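Local coordinates for protein alkaline phosphatase (Antarctic bacterium, PDB 2W5V) that probably hydrolyses phosphate monoesters at alkaline pH, using two zinc ions and one magnesium ion and passing through a phosphoserine intermediate, at residues 96-99 / 103-106; 283-288 / 294-299. The protein carries 1 engineered substitution. All blocks are in the same frame, centred on the assembly; numbering follows the deposited sequence.

Interaction 1. Residues 96-99 / 103-106; sequences KTYN and GVAD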
loop_
_atom_site.group_PDB
_atom_site.type_symbol
_atom_site.label_atom_id
_atom_site.label_comp_id
_atom_site.label_asym_id
_atom_site.label_seq_id
_atom_site.Cartn_x
_atom_site.Cartn_y
_atom_site.Cartn_z
ATOM N N LYS B 96 -0.355 1.308 22.046
ATOM C CA LYS B 96 1.012 1.008 21.647
ATOM C C LYS B 96 1.709 0.391 22.854
ATOM O O LYS B 96 1.613 0.909 23.968
ATOM C CB LYS B 96 1.752 2.289 21.263
ATOM C CG LYS B 96 1.206 3.003 20.037
ATOM C CD LYS B 96 1.722 2.364 18.750
ATOM C CE LYS B 96 1.570 3.310 17.565
ATOM N NZ LYS B 96 1.823 2.599 16.260
ATOM N N THR B 97 2.421 -0.704 22.635
ATOM C CA THR B 97 3.119 -1.378 23.725
ATOM C C THR B 97 4.451 -1.922 23.221
ATOM O O THR B 97 4.775 -1.754 22.039
ATOM C CB THR B 97 2.237 -2.481 24.358
ATOM O OG1 THR B 97 2.877 -2.993 25.534
ATOM C CG2 THR B 97 1.966 -3.619 23.369
ATOM N N TYR B 98 5.225 -2.549 24.108
ATOM C CA TYR B 98 6.591 -2.970 23.795
ATOM C C TYR B 98 6.617 -4.292 23.023
ATOM O O TYR B 98 5.751 -5.138 23.230
ATOM C CB TYR B 98 7.447 -3.051 25.076
ATOM C CG TYR B 98 6.958 -4.038 26.147
ATOM C CD1 TYR B 98 7.298 -5.384 26.082
ATOM C CD2 TYR B 98 6.179 -3.614 27.220
ATOM C CE1 TYR B 98 6.867 -6.284 27.035
ATOM C CE2 TYR B 98 5.744 -4.514 28.190
ATOM C CZ TYR B 98 6.094 -5.850 28.091
ATOM O OH TYR B 98 5.677 -6.766 29.041
ATOM N N ASN B 99 7.583 -4.466 22.119
ATOM C CA ASN B 99 7.706 -5.754 21.427
ATOM C C ASN B 99 7.754 -6.890 22.442
ATOM O O ASN B 99 8.492 -6.811 23.428
ATOM C CB ASN B 99 8.944 -5.816 20.517
ATOM C CG ASN B 99 8.776 -4.992 19.237
ATOM O OD1 ASN B 99 7.718 -4.400 19.000
ATOM N ND2 ASN B 99 9.822 -4.961 18.406
ATOM N N GLY B 103 -1.220 -8.354 25.271
ATOM C CA GLY B 103 -2.371 -7.774 25.945
ATOM C C GLY B 103 -2.010 -7.041 27.230
ATOM O O GLY B 103 -2.818 -6.973 28.164
ATOM N N VAL B 104 -0.793 -6.505 27.291
ATOM C CA VAL B 104 -0.394 -5.641 28.404
ATOM C C VAL B 104 0.177 -4.323 27.868
ATOM O O VAL B 104 0.697 -4.257 26.744
ATOM C CB VAL B 104 0.633 -6.310 29.356
ATOM C CG1 VAL B 104 0.039 -7.552 29.985
ATOM C CG2 VAL B 104 1.928 -6.637 28.611
ATOM N N ALA B 105 0.054 -3.278 28.678
ATOM C CA ALA B 105 0.530 -1.949 28.324
ATOM C C ALA B 105 2.037 -1.830 28.497
ATOM O O ALA B 105 2.700 -2.763 28.950
ATOM C CB ALA B 105 -0.190 -0.887 29.162
ATOM N N ASP B 106 2.578 -0.670 28.143
ATOM C CA ASP B 106 4.014 -0.468 28.201
ATOM C C ASP B 106 4.606 -0.704 29.588
ATOM O O ASP B 106 5.778 -1.069 29.701
ATOM C CB ASP B 106 4.385 0.927 27.708
ATOM C CG ASP B 106 5.862 1.066 27.452
ATOM O OD1 ASP B 106 6.343 0.507 26.444
ATOM O OD2 ASP B 106 6.546 1.722 28.267
HETATM O O HOH W 1 0.995 1.238 26.768
#
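Thr97 and Asp106 bring the two backbones closest, their CA atoms 4.7 Å apart, where the loop folds back on itself; neither 96-99 nor 103-106 is helix or strand. No direct backbone hydrogen bond joins them. Instead a water donates a hydrogen bond to Lys96 O and accepts one from Asp106 N, the latter at 2.8 Å.

The direct bond comes from Thr97, whose OG1 donates to Val104 O over 2.8 Å. It meets the carbonyl at a C=O...donor angle of 138° and sits 25° off the carbonyl plane. With chi1 at -172°, OG1 lies opposite the backbone N and faces 103-106. One side of the Tyr98 ring passes the same run of chain obliquely, CD2 3.6 Å from Asp106 O and CE2 3.6 Å from Ala105 O. At the far end Tyr98 OH lies 3.8 Å from Val104 CG2. That hydroxyl has its polar partner beyond the segments, bonding to Leu146 O. Asp106 OD1 comes only to 4.0 Å from Tyr98 CB and is engaged by Ser77 and, in a salt bridge, Arg78.

Both segments lie in the loop between helix 86-93 and helix 114-120. Thr97 packs on Ser86 and Thr89 of the first helix, and its backbone bonds to Ser77, in the loop that follows strand 68-73.

Interaction 2. Residues 283-288 / 294-299; sequences TALAFA and TLVIVT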
loop_
_atom_site.group_PDB
_atom_site.type_symbol
_atom_site.label_atom_id
_atom_site.label_comp_id
_atom_site.label_asym_id
_atom_site.label_seq_id
_atom_site.Cartn_x
_atom_site.Cartn_y
_atom_site.Cartn_z
ATOM N N THR B 283 -14.285 -16.229 1.899
ATOM C CA THR B 283 -15.253 -16.856 2.789
ATOM C C THR B 283 -15.954 -15.814 3.660
ATOM O O THR B 283 -17.180 -15.788 3.762
ATOM C CB THR B 283 -14.569 -17.887 3.694
ATOM O OG1 THR B 283 -13.982 -18.909 2.883
ATOM C CG2 THR B 283 -15.565 -18.507 4.652
ATOM N N ALA B 284 -15.170 -14.952 4.295
ATOM C CA ALA B 284 -15.739 -13.927 5.162
ATOM C C ALA B 284 -16.652 -13.010 4.356
ATOM O O ALA B 284 -17.763 -12.698 4.783
ATOM C CB ALA B 284 -14.646 -13.125 5.813
ATOM N N LEU B 285 -16.169 -12.571 3.193
ATOM C CA LEU B 285 -16.918 -11.632 2.360
ATOM C C LEU B 285 -18.204 -12.246 1.822
ATOM O O LEU B 285 -19.224 -11.568 1.719
ATOM C CB LEU B 285 -16.053 -11.115 1.205
ATOM C CG LEU B 285 -14.937 -10.148 1.586
ATOM C CD1 LEU B 285 -14.160 -9.712 0.345
ATOM C CD2 LEU B 285 -15.530 -8.949 2.297
ATOM N N ALA B 286 -18.155 -13.527 1.478
ATOM C CA ALA B 286 -19.354 -14.209 0.999
ATOM C C ALA B 286 -20.425 -14.195 2.089
ATOM O O ALA B 286 -21.597 -13.935 1.821
ATOM C CB ALA B 286 -19.034 -15.629 0.582
ATOM N N PHE B 287 -20.024 -14.456 3.327
ATOM C CA PHE B 287 -20.984 -14.369 4.420
ATOM C C PHE B 287 -21.497 -12.947 4.617
ATOM O O PHE B 287 -22.694 -12.738 4.782
ATOM C CB PHE B 287 -20.398 -14.860 5.739
ATOM C CG PHE B 287 -21.333 -14.676 6.899
ATOM C CD1 PHE B 287 -22.427 -15.511 7.057
ATOM C CD2 PHE B 287 -21.135 -13.659 7.819
ATOM C CE1 PHE B 287 -23.304 -15.345 8.120
ATOM C CE2 PHE B 287 -22.008 -13.491 8.884
ATOM C CZ PHE B 287 -23.091 -14.330 9.031
ATOM N N ALA B 288 -20.583 -11.980 4.617
ATOM C CA ALA B 288 -20.938 -10.586 4.871
ATOM C C ALA B 288 -21.918 -10.034 3.850
ATOM O O ALA B 288 -22.800 -9.250 4.190
ATOM C CB ALA B 288 -19.690 -9.723 4.915
ATOM N N THR B 294 -22.610 -7.381 8.665
ATOM C CA THR B 294 -21.282 -7.802 9.104
ATOM C C THR B 294 -20.173 -6.941 8.510
ATOM O O THR B 294 -20.119 -6.716 7.293
ATOM C CB THR B 294 -21.019 -9.277 8.722
ATOM O OG1 THR B 294 -22.007 -10.112 9.338
ATOM C CG2 THR B 294 -19.628 -9.722 9.166
ATOM N N LEU B 295 -19.289 -6.471 9.379
ATOM C CA LEU B 295 -18.122 -5.707 8.962
ATOM C C LEU B 295 -16.919 -6.636 8.862
ATOM O O LEU B 295 -16.590 -7.344 9.810
ATOM C CB LEU B 295 -17.838 -4.595 9.971
ATOM C CG LEU B 295 -16.474 -3.912 9.867
ATOM C CD1 LEU B 295 -16.413 -3.004 8.632
ATOM C CD2 LEU B 295 -16.162 -3.132 11.139
ATOM N N VAL B 296 -16.272 -6.640 7.709
ATOM C CA VAL B 296 -15.071 -7.437 7.520
ATOM C C VAL B 296 -13.876 -6.511 7.378
ATOM O O VAL B 296 -13.860 -5.637 6.511
ATOM C CB VAL B 296 -15.165 -8.302 6.260
ATOM C CG1 VAL B 296 -13.884 -9.093 6.075
ATOM C CG2 VAL B 296 -16.381 -9.232 6.326
ATOM N N ILE B 297 -12.882 -6.708 8.238
ATOM C CA ILE B 297 -11.658 -5.924 8.207
ATOM C C ILE B 297 -10.484 -6.848 7.930
ATOM O O ILE B 297 -10.344 -7.890 8.569
ATOM C CB ILE B 297 -11.395 -5.228 9.555
ATOM C CG1 ILE B 297 -12.572 -4.321 9.928
ATOM C CG2 ILE B 297 -10.090 -4.437 9.496
ATOM C CD1 ILE B 297 -12.683 -4.084 11.424
ATOM N N VAL B 298 -9.650 -6.465 6.972
ATOM C CA VAL B 298 -8.460 -7.240 6.624
ATOM C C VAL B 298 -7.229 -6.354 6.745
ATOM O O VAL B 298 -7.175 -5.265 6.155
ATOM C CB VAL B 298 -8.512 -7.763 5.173
ATOM C CG1 VAL B 298 -7.206 -8.466 4.828
ATOM C CG2 VAL B 298 -9.705 -8.711 4.966
ATOM N N THR B 299 -6.235 -6.806 7.497
ATOM C CA THR B 299 -4.995 -6.042 7.592
ATOM C C THR B 299 -3.855 -6.968 7.983
ATOM O O THR B 299 -4.056 -8.173 8.101
ATOM C CB THR B 299 -5.114 -4.867 8.593
ATOM O OG1 THR B 299 -4.017 -3.963 8.405
ATOM C CG2 THR B 299 -5.110 -5.365 10.034
HETATM O O HOH W 2 -22.366 -7.055 5.669
#
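Helix 267-291 and strand 294-299 form the second half of a beta-alpha-beta crossover in the alpha/beta core of the alkaline phosphatase fold: the chain leaves strand 249-255, packs this helix on the large central sheet and enters 294-299, with strand 36-42 lying between the two parallel strands. Ala284 and Ala288, one turn apart, face the strand and meet Val296, while Leu285 closes in from beside them. The helix segment runs nearly antiparallel to the strand, at 159°, and the axes approach to 8.5 Å, a close spacing that the two small alanines probably help to allow.

Val296 divides its branches between these neighbours. CG2 reaches Ala288 CB at 3.6 Å, and CG1, set opposite the backbone N (chi1 179°), meets Ala284 CB at 4.1 Å. Leu285 brings CD2 obliquely to within 4.0 Å of Val296 CB. An alanine in place of Val296 would remove both methyl branches and would probably open a gap beneath Ala284 and Ala288, loosening the helix on the sheet.

Toward the connecting loop, Ala288 CB also packs on Thr294 CB. The side chains of Phe287 and Thr294 cross at about a right angle, with Phe287 CE2 3.4 Å from Thr294 OG1. That hydroxyl is hydrogen-bonded to Asp291 at the end of the helix and to Asn36 of the adjacent strand 36-42. No direct hydrogen bond joins the two segments; instead a water donates to Ala288 O at 2.7 Å and accepts from Thr294 N at 3.0 Å.

How the interactions relate
The two contacts share no helix or strand: their centres are 28 Å apart on opposite sides of the chain's centre, and their nearest atoms stay about 12 Å from each other. Interaction 1 is partly buried and belongs to a loop, with the side chain of Thr97 about 13 Å from a bound zinc ion. Interaction 2 is buried in the core, away from the metal-binding sites. The chemistry follows the setting. The irregular loop relies on a hydroxyl-to-carbonyl bond and a ring passing backbone oxygens, whereas the helix and strand meet chiefly through methyl groups. Each pair nevertheless has one water linking a carbonyl to an amide across it.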